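Local coordinates for protein beta-N-acetylhexosaminidase (Arthrobacter aurescens, PDB 3RCN) that probably hydrolyses terminal non-reducing N-acetyl-D-hexosamine residues from N-acetyl-beta-D-hexosaminides, as a glycoside hydrolase of family 20, at residues L24-D27 and A28-V32; E37-G40 and P41-W44. All blocks are in the same frame, centred on the assembly; numbering follows the deposited sequence.

In the fold
Near the N terminus, in the region of family 20 domain 2, strand 16-26 forms one edge of a six-stranded mixed sheet. At its end interaction 1 (24-27 with 28-32) closes a tight turn that sends the chain on to strand 32-34, at the opposite edge of the same sheet. Interaction 2 (37-40 with 41-44) follows in series and makes the opening turn of helix 39-53, the connection from strand 32-34 to strand 67-71. The two neither enclose nor cross one another, and their centres lie about 18 Å apart. They meet where Val32 O probably accepts a hydrogen bond from Arg42 NE, which links the edge strand to the helix.

Interaction 1 (L24-D27 and A28-V32)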
loop_
_atom_site.group_PDB
_atom_site.type_symbol
_atom_site.label_atom_id
_atom_site.label_comp_id
_atom_site.label_asym_id
_atom_site.label_seq_id
_atom_site.Cartn_x
_atom_site.Cartn_y
_atom_site.Cartn_z
ATOM N N LEU A 24 -6.485 -27.468 19.431
ATOM C CA LEU A 24 -7.751 -27.671 18.737
ATOM C C LEU A 24 -7.513 -27.396 17.267
ATOM O O LEU A 24 -6.938 -26.363 16.916
ATOM C CB LEU A 24 -8.827 -26.728 19.263
ATOM C CG LEU A 24 -10.118 -26.722 18.446
ATOM C CD1 LEU A 24 -10.922 -27.971 18.717
ATOM C CD2 LEU A 24 -10.934 -25.500 18.787
ATOM N N GLU A 25 -7.932 -28.326 16.413
ATOM C CA GLU A 25 -7.719 -28.194 14.978
ATOM C C GLU A 25 -8.934 -27.586 14.301
ATOM O O GLU A 25 -10.065 -28.030 14.510
ATOM C CB GLU A 25 -7.419 -29.550 14.340
ATOM C CG GLU A 25 -5.948 -29.797 14.047
ATOM C CD GLU A 25 -5.370 -30.902 14.909
ATOM O OE1 GLU A 25 -4.484 -30.610 15.744
ATOM O OE2 GLU A 25 -5.806 -32.065 14.753
ATOM N N LEU A 26 -8.683 -26.572 13.478
ATOM C CA LEU A 26 -9.733 -25.931 12.706
ATOM C C LEU A 26 -9.617 -26.347 11.257
ATOM O O LEU A 26 -8.579 -26.163 10.637
ATOM C CB LEU A 26 -9.606 -24.416 12.783
ATOM C CG LEU A 26 -9.470 -23.765 14.152
ATOM C CD1 LEU A 26 -9.281 -22.285 13.945
ATOM C CD2 LEU A 26 -10.678 -24.044 15.024
ATOM N N ASP A 27 -10.694 -26.911 10.728
ATOM C CA ASP A 27 -10.754 -27.310 9.331
ATOM C C ASP A 27 -11.456 -26.242 8.496
ATOM O O ASP A 27 -11.852 -25.201 9.004
ATOM C CB ASP A 27 -11.480 -28.647 9.200
ATOM C CG ASP A 27 -12.764 -28.681 9.982
ATOM O OD1 ASP A 27 -13.699 -27.942 9.613
ATOM O OD2 ASP A 27 -12.843 -29.442 10.970
ATOM N N ALA A 28 -11.614 -26.521 7.212
ATOM C CA ALA A 28 -12.193 -25.572 6.277
ATOM C C ALA A 28 -13.688 -25.414 6.499
ATOM O O ALA A 28 -14.325 -24.572 5.866
ATOM C CB ALA A 28 -11.908 -26.011 4.845
ATOM N N GLY A 29 -14.246 -26.237 7.384
ATOM C CA GLY A 29 -15.664 -26.178 7.711
ATOM C C GLY A 29 -15.997 -25.307 8.920
ATOM O O GLY A 29 -17.168 -25.095 9.257
ATOM N N THR A 30 -14.960 -24.788 9.566
ATOM C CA THR A 30 -15.118 -23.963 10.744
ATOM C C THR A 30 -16.095 -22.816 10.491
ATOM O O THR A 30 -15.959 -22.073 9.516
ATOM C CB THR A 30 -13.766 -23.374 11.161
ATOM O OG1 THR A 30 -12.890 -24.433 11.566
ATOM C CG2 THR A 30 -13.941 -22.394 12.310
ATOM N N SER A 31 -17.055 -22.657 11.398
ATOM C CA SER A 31 -18.122 -21.672 11.245
ATOM C C SER A 31 -17.961 -20.622 12.329
ATOM O O SER A 31 -17.327 -20.887 13.346
ATOM C CB SER A 31 -19.499 -22.338 11.348
ATOM O OG SER A 31 -19.734 -22.859 12.651
ATOM N N VAL A 32 -18.493 -19.423 12.101
ATOM C CA VAL A 32 -18.340 -18.327 13.058
ATOM C C VAL A 32 -19.687 -17.825 13.559
ATOM O O VAL A 32 -20.480 -17.300 12.784
ATOM C CB VAL A 32 -17.570 -17.156 12.422
ATOM C CG1 VAL A 32 -17.169 -16.172 13.474
ATOM C CG2 VAL A 32 -16.326 -17.676 11.706
#
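Asp27 and Thr30 hold together the ends of a type I beta turn that leaves strand 16-26, and an Asx turn is built into its first half. The carbonyl oxygen of Asp27 is gripped twice. Thr30 N approaches it at 3.2 Å with an almost straight N-H (165°), from above the carbonyl plane, while Thr30 OG1 donates to Asp27 O at 2.9 Å from the same face but much nearer that plane. The pairing is possible because OG1 stands anti to the carbonyl carbon of Thr30 and beside its backbone N (chi1 -65°), which brings hydroxyl and amide to one acceptor. The Asx turn comes from the aspartate's own side chain: CG sits between backbone N and carbonyl carbon (chi1 47°), and OD1 curls forward over the turn. There it accepts from the amide of Gly29. A short acid suits the first position, since its carboxylate reaches the amide two residues on, and glycine offers that amide without a side chain beside it.

An alanine in place of Thr30 would keep the backbone bond but would probably leave Asp27 O with one donor of its two, and the turn less firmly closed.

Further out, Leu26 is buried against Val127 and Trp55, as befits an aliphatic residue on the last part of the strand, and its backbone is hydrogen-bonded to that of Trp125 on strand 125-134. Its side chain crosses that of Thr30, with Leu26 CB 3.5 Å from Thr30 OG1.

Interaction 2 (E37-G40 and P41-W44); sequences ELRG and PRRW. With SO4 (sulfate ion), chain I.
Arg39 and Arg43, one helical turn apart, both carry CG anti to the carbonyl carbon and beside the backbone N, and a bend at chi3 of Arg43 (-70°) folds its guanidinium back along the helix. One face of that group therefore lies over the backbone of the preceding turn, with Arg39 O 3.7 Å above the plane and over its centre. The rim points to a sulfate, probably from the crystallisation liquor, whose sulfur lies in the guanidinium plane. Arg43 NH1 donates to sulfate O2 and O3, and NH2 to O3, each a weak bond of 3.3 Å. The aliphatic part of Arg39 also borders the anion. The stronger polar partner of Arg43 is Asp56 of the second subunit, which forms a salt bridge with NH1.

Arg42 is placed differently: its CG is anti to the backbone N (chi1 177°), and its chain, bent at chi2 and chi3, runs alongside Arg39 so that the two guanidinium planes lie 10° apart. Arg42 NH1 lies 3.7 Å from Arg39 NE. Arg42 NE probably donates to Val32 O, and NH1 makes a long, weak ion pair with Asp56 OD1 of the second subunit.

Beneath these side chains Arg42 N donates to Leu38 O at 3.0 Å and Arg43 N to Arg39 O at 3.1 Å. Pro41 suits the first turn, where amide hydrogens have no carbonyl a turn earlier in the helix to bond, so the one proline lacks is not missed, while Leu38 turns inward onto Leu69 and Ala98. Such an i to i+4 ladder is that of an alpha-helix beginning, here the helix of the beta-alpha-beta crossover from strand 32-34 to strand 67-71.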
loop_
_atom_site.group_PDB
_atom_site.type_symbol
_atom_site.label_atom_id
_atom_site.label_comp_id
_atom_site.label_asym_id
_atom_site.label_seq_id
_atom_site.Cartn_x
_atom_site.Cartn_y
_atom_site.Cartn_z
ATOM N N GLU A 37 -24.607 -7.901 19.074
ATOM C CA GLU A 37 -23.673 -6.816 19.357
ATOM C C GLU A 37 -22.318 -7.008 18.678
ATOM O O GLU A 37 -21.632 -6.041 18.357
ATOM C CB GLU A 37 -23.470 -6.689 20.871
ATOM C CG GLU A 37 -24.718 -6.305 21.650
ATOM C CD GLU A 37 -25.555 -7.508 22.060
ATOM O OE1 GLU A 37 -25.115 -8.657 21.833
ATOM O OE2 GLU A 37 -26.656 -7.295 22.618
ATOM N N LEU A 38 -21.927 -8.268 18.512
ATOM C CA LEU A 38 -20.630 -8.645 17.970
ATOM C C LEU A 38 -20.611 -8.989 16.463
ATOM O O LEU A 38 -19.592 -9.435 15.948
ATOM C CB LEU A 38 -20.062 -9.809 18.780
ATOM C CG LEU A 38 -19.655 -9.584 20.239
ATOM C CD1 LEU A 38 -20.012 -8.187 20.767
ATOM C CD2 LEU A 38 -20.231 -10.683 21.126
ATOM N N ARG A 39 -21.740 -8.847 15.770
ATOM C CA ARG A 39 -21.771 -9.165 14.343
ATOM C C ARG A 39 -20.732 -8.346 13.591
ATOM O O ARG A 39 -20.184 -8.799 12.586
ATOM C CB ARG A 39 -23.151 -8.926 13.746
ATOM C CG ARG A 39 -24.279 -9.613 14.495
ATOM C CD ARG A 39 -24.663 -10.910 13.831
ATOM N NE ARG A 39 -25.396 -11.817 14.719
ATOM C CZ ARG A 39 -26.687 -11.704 15.022
ATOM N NH1 ARG A 39 -27.405 -10.702 14.526
ATOM N NH2 ARG A 39 -27.256 -12.589 15.832
ATOM N N GLY A 40 -20.452 -7.143 14.082
ATOM C CA GLY A 40 -19.440 -6.302 13.473
ATOM C C GLY A 40 -18.081 -6.980 13.459
ATOM O O GLY A 40 -17.487 -7.183 12.392
ATOM N N PRO A 41 -17.585 -7.366 14.642
ATOM C CA PRO A 41 -16.316 -8.097 14.705
ATOM C C PRO A 41 -16.350 -9.447 13.972
ATOM O O PRO A 41 -15.305 -9.873 13.462
ATOM C CB PRO A 41 -16.117 -8.301 16.200
ATOM C CG PRO A 41 -16.774 -7.101 16.807
ATOM C CD PRO A 41 -17.996 -6.864 15.962
ATOM N N ARG A 42 -17.505 -10.110 13.921
ATOM C CA ARG A 42 -17.602 -11.367 13.185
ATOM C C ARG A 42 -17.253 -11.138 11.708
ATOM O O ARG A 42 -16.525 -11.926 11.099
ATOM C CB ARG A 42 -18.991 -11.989 13.308
ATOM C CG ARG A 42 -19.158 -13.281 12.496
ATOM C CD ARG A 42 -20.508 -13.339 11.820
ATOM N NE ARG A 42 -21.431 -14.251 12.488
ATOM C CZ ARG A 42 -22.755 -14.101 12.508
ATOM N NH1 ARG A 42 -23.321 -13.061 11.906
ATOM N NH2 ARG A 42 -23.518 -14.983 13.142
ATOM N N ARG A 43 -17.775 -10.051 11.144
ATOM C CA ARG A 43 -17.494 -9.697 9.756
ATOM C C ARG A 43 -16.003 -9.472 9.516
ATOM O O ARG A 43 -15.442 -9.974 8.543
ATOM C CB ARG A 43 -18.302 -8.467 9.329
ATOM C CG ARG A 43 -19.802 -8.722 9.230
ATOM C CD ARG A 43 -20.568 -7.518 8.683
ATOM N NE ARG A 43 -20.602 -6.423 9.643
ATOM C CZ ARG A 43 -21.642 -6.157 10.424
ATOM N NH1 ARG A 43 -22.745 -6.895 10.351
ATOM N NH2 ARG A 43 -21.585 -5.148 11.269
ATOM N N TRP A 44 -15.355 -8.731 10.407
ATOM C CA TRP A 44 -13.938 -8.455 10.241
ATOM C C TRP A 44 -13.101 -9.735 10.277
ATOM O O TRP A 44 -12.209 -9.920 9.452
ATOM C CB TRP A 44 -13.419 -7.473 11.286
ATOM C CG TRP A 44 -11.965 -7.295 11.144
ATOM C CD1 TRP A 44 -11.323 -6.431 10.309
ATOM C CD2 TRP A 44 -10.950 -8.042 11.810
ATOM N NE1 TRP A 44 -9.966 -6.576 10.434
ATOM C CE2 TRP A 44 -9.712 -7.567 11.345
ATOM C CE3 TRP A 44 -10.968 -9.063 12.759
ATOM C CZ2 TRP A 44 -8.501 -8.083 11.795
ATOM C CZ3 TRP A 44 -9.765 -9.571 13.205
ATOM C CH2 TRP A 44 -8.550 -9.084 12.722
HETATM S S SO4 I . -25.695 -6.230 12.270
HETATM O O1 SO4 I . -26.053 -5.812 10.915
HETATM O O2 SO4 I . -25.374 -7.657 12.278
HETATM O O3 SO4 I . -24.551 -5.452 12.742
HETATM O O4 SO4 I . -26.822 -5.996 13.165
#